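Local coordinates for protein possible thiamine biosynthesis enzyme (Candida albicans, PDB 2X7Q) that is of unknown function but has the periplasmic binding protein fold and may bind a small, possibly thiamine-related, solute, at residues R57-N60 with L61-N65; V123-I126 with G127-S130. The protein carries 1 engineered substitution. All blocks are in the same frame, centred on the assembly; numbering follows the deposited sequence.

Contact 1: R57-N60 with L61-N65; sequences RLIN and LLNSN. With CA (calcium ion), chain C.
Arg57 O and Leu61 N form the shortest of four successive i to i+4 backbone bonds that join the two segments, at 2.8 Å. The next three run from Leu62 to Leu58, Asn63 to Ile59 and Ser64 to Asn60. Beyond them helix 55-63 ends in a Schellman motif: Asn65 takes a positive phi of 64°, and its N reaches back weakly to Leu62 O at 3.3 Å. The hydroxyl of Ser64 folds back over the last turn, 3.1 Å from Asn60 O, although its stronger partner is the carboxylate of Glu66. Asn65 then turns away from the helix and sets OD1 2.9 Å from a calcium ion, a long distance for a calcium ligand.

Side chains one turn apart pack around this ladder. Leu61 CG sits 3.1 Å from Arg57 O, while the extended Arg57 chain passes across it, CG to CG at 4.1 Å; Arg57 NH1 makes a long, weak ion pair with Glu53. Ile59 and Asn63 run side by side, and Ile59 CG2 lies 3.8 Å from Asn63 ND2. The inner face is apolar: Leu58 and Leu61 pack on Ala20 of strand 17-21, Ile59 and Leu62 on Phe77 of helix 74-82. The chemistry is thus divided, with aliphatic groups seating the helix against strand 17-21 and helix 74-82, and amide or hydroxyl groups following its outer side to a C-terminal end where the side-chain amide oxygen of Asn65 meets the calcium ion.

Contact 2: V123-I126 with G127-S130; sequences VSRI and GSGS
Ser128 OG turns back to the Arg125 main chain and bonds Arg125 O at a short 2.7 Å, with the donor only 16° from the carbonyl plane. The same oxygen also accepts from Ser128 N at 3.3 Å, this time from 49° out of the plane, so two donors of one residue grip one carbonyl. With Ser128 OG between its own N and carbonyl carbon (chi1 65°), the hydroxyl can serve this bond and also accept from Ser130 OG at 2.8 Å. In the Arg125 conformer described, one of two modelled, Ser128 CB lies 3.5 Å above the centre of the guanidinium plane.

Arg125 to Ser128 make a type II beta turn, with Gly127 at the positive phi of its third position, and Ser128 is the N-cap of helix 129-141, its OG also reaching weakly to Tyr131 N. The turn therefore links strand 120-123 to the helix that follows it, the strand-to-helix step of an alpha/beta domain, as in the periplasmic binding protein fold. On the buried side, Val123 CB lies 3.5 Å from Ser130 OG, which takes a weak bond from Ser124 N. A water among these buried serines connects Ser124 OG with Ser130 N, accepting from the latter at 3.2 Å.

The other side is looser. Ile126 and Gly127 are exposed at the turn's outer corner. There a second water donates to Gly127 O at 3.1 Å and accepts only a weak bond from Arg125 NH2.

Overall arrangement
Both contacts are local and partly buried, but they belong to different five-stranded sheets: contact 1 lies on a helix packed against the sheet containing strand 17-21, contact 2 on the link leaving strand 120-123 of the other. Their centres are 16 Å apart and their nearest atoms about 5 Å apart, without touching. Residues 57-65 occupy the C-terminal end of a helix, where regular backbone bonds and leucines do most of the work and the polar groups lie outside. Residues 123-130 occupy a helix N-terminus, where buried serine hydroxyls and waters carry the contact across the turn, while Val123 and Ile126 pack outward on strand 148-151 and helix 129-141. The metal belongs to contact 1 alone.

Contact 1: R57-N60 with L61-N65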
# COMPACT_ATOMS: atom_id res chain seq x y z
N ARG A 57 2.10 -10.35 1.29
CA ARG A 57 2.20 -11.19 2.48
C ARG A 57 1.14 -10.79 3.50
O ARG A 57 0.67 -11.62 4.27
CB ARG A 57 3.59 -11.09 3.10
CG ARG A 57 3.86 -12.11 4.20
CD ARG A 57 5.10 -11.77 5.01
NE ARG A 57 5.42 -12.81 5.99
CZ ARG A 57 6.32 -12.68 6.96
NH1 ARG A 57 7.00 -11.55 7.10
NH2 ARG A 57 6.54 -13.68 7.79
N LEU A 58 0.77 -9.51 3.49
CA LEU A 58 -0.28 -9.00 4.36
C LEU A 58 -1.57 -9.79 4.19
O LEU A 58 -2.20 -10.20 5.17
CB LEU A 58 -0.54 -7.52 4.10
CG LEU A 58 0.62 -6.55 4.37
CD1 LEU A 58 0.18 -5.11 4.13
CD2 LEU A 58 1.13 -6.73 5.79
N ILE A 59 -1.97 -10.01 2.94
CA ILE A 59 -3.18 -10.76 2.64
C ILE A 59 -3.04 -12.22 3.08
O ILE A 59 -3.99 -12.81 3.61
CB ILE A 59 -3.54 -10.71 1.14
CG1 ILE A 59 -3.76 -9.27 0.69
CG2 ILE A 59 -4.78 -11.55 0.86
CD1 ILE A 59 -4.10 -9.13 -0.78
N ASN A 60 -1.86 -12.79 2.86
CA ASN A 60 -1.59 -14.16 3.29
C ASN A 60 -1.70 -14.32 4.80
O ASN A 60 -2.22 -15.31 5.30
CB ASN A 60 -0.20 -14.61 2.81
CG ASN A 60 -0.13 -14.78 1.31
OD1 ASN A 60 -1.15 -14.82 0.63
ND2 ASN A 60 1.09 -14.88 0.79
N LEU A 61 -1.20 -13.32 5.53
CA LEU A 61 -1.26 -13.33 6.98
C LEU A 61 -2.70 -13.24 7.48
O LEU A 61 -3.06 -13.84 8.49
CB LEU A 61 -0.43 -12.18 7.56
CG LEU A 61 1.08 -12.22 7.26
CD1 LEU A 61 1.76 -10.95 7.76
CD2 LEU A 61 1.71 -13.46 7.87
N LEU A 62 -3.53 -12.48 6.76
CA LEU A 62 -4.94 -12.37 7.10
C LEU A 62 -5.66 -13.68 6.82
O LEU A 62 -6.54 -14.09 7.57
CB LEU A 62 -5.60 -11.24 6.31
CG LEU A 62 -5.13 -9.82 6.62
CD1 LEU A 62 -5.84 -8.81 5.74
CD2 LEU A 62 -5.35 -9.50 8.09
N ASN A 63 -5.26 -14.35 5.74
CA ASN A 63 -5.86 -15.62 5.35
C ASN A 63 -5.54 -16.74 6.33
O ASN A 63 -6.36 -17.62 6.56
CB ASN A 63 -5.42 -16.01 3.94
CG ASN A 63 -5.98 -15.09 2.87
OD1 ASN A 63 -6.87 -14.29 3.14
ND2 ASN A 63 -5.46 -15.22 1.65
N SER A 64 -4.34 -16.71 6.90
CA SER A 64 -3.90 -17.74 7.83
C SER A 64 -4.21 -17.35 9.28
O SER A 64 -3.90 -18.10 10.21
CB SER A 64 -2.40 -18.01 7.67
OG SER A 64 -1.65 -16.83 7.89
N ASN A 65 -4.82 -16.18 9.45
CA ASN A 65 -5.18 -15.67 10.77
C ASN A 65 -3.97 -15.40 11.67
O ASN A 65 -4.10 -15.34 12.89
CB ASN A 65 -6.15 -16.62 11.48
CG ASN A 65 -7.46 -16.78 10.74
OD1 ASN A 65 -8.02 -17.87 10.68
ND2 ASN A 65 -7.96 -15.68 10.18
CA CA C . -10.39 -18.93 9.40

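Contact 2: V123-I126 with G127-S130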
# COMPACT_ATOMS: atom_id res chain seq x y z
N VAL A 123 9.28 -7.40 -11.45
CA VAL A 123 8.35 -7.19 -10.35
C VAL A 123 8.81 -7.97 -9.12
O VAL A 123 9.45 -9.01 -9.25
CB VAL A 123 6.92 -7.63 -10.71
CG1 VAL A 123 6.42 -6.85 -11.92
CG2 VAL A 123 6.88 -9.13 -10.98
N SER A 124 8.49 -7.47 -7.94
CA SER A 124 8.78 -8.18 -6.71
C SER A 124 8.06 -9.52 -6.72
O SER A 124 8.67 -10.56 -6.52
CB SER A 124 8.35 -7.35 -5.50
OG SER A 124 6.97 -7.05 -5.54
N ARG A 125 6.75 -9.47 -6.96
CA ARG A 125 5.93 -10.68 -7.02
C ARG A 125 4.74 -10.45 -7.94
O ARG A 125 4.35 -9.31 -8.19
CB ARG A 125 5.45 -11.05 -5.62
CG ARG A 125 4.43 -10.08 -5.06
CD ARG A 125 4.27 -10.22 -3.55
NE ARG A 125 3.38 -9.19 -3.03
CZ ARG A 125 3.76 -7.95 -2.74
NH1 ARG A 125 5.03 -7.59 -2.92
NH2 ARG A 125 2.88 -7.08 -2.28
N ILE A 126 4.17 -11.54 -8.44
CA ILE A 126 2.99 -11.44 -9.29
C ILE A 126 1.79 -10.98 -8.47
O ILE A 126 1.49 -11.56 -7.42
CB ILE A 126 2.66 -12.78 -9.97
CG1 ILE A 126 3.82 -13.25 -10.83
CG2 ILE A 126 1.39 -12.66 -10.81
CD1 ILE A 126 4.14 -12.33 -11.99
N GLY A 127 1.11 -9.94 -8.94
CA GLY A 127 -0.06 -9.42 -8.25
C GLY A 127 0.25 -8.26 -7.32
O GLY A 127 -0.65 -7.67 -6.74
N SER A 128 1.53 -7.93 -7.19
CA SER A 128 1.96 -6.82 -6.35
C SER A 128 1.65 -5.49 -7.01
O SER A 128 1.13 -5.44 -8.12
CB SER A 128 3.45 -6.92 -6.05
OG SER A 128 4.22 -6.76 -7.22
N GLY A 129 1.97 -4.40 -6.31
CA GLY A 129 1.78 -3.07 -6.85
C GLY A 129 2.64 -2.84 -8.08
O GLY A 129 2.19 -2.26 -9.07
N SER A 130 3.89 -3.30 -8.01
CA SER A 130 4.82 -3.16 -9.12
C SER A 130 4.32 -3.91 -10.35
O SER A 130 4.64 -3.55 -11.48
CB SER A 130 6.21 -3.68 -8.72
OG SER A 130 6.17 -5.05 -8.39
O HOH W 1 5.41 -4.15 -5.38
O HOH W 2 -0.25 -7.85 -3.63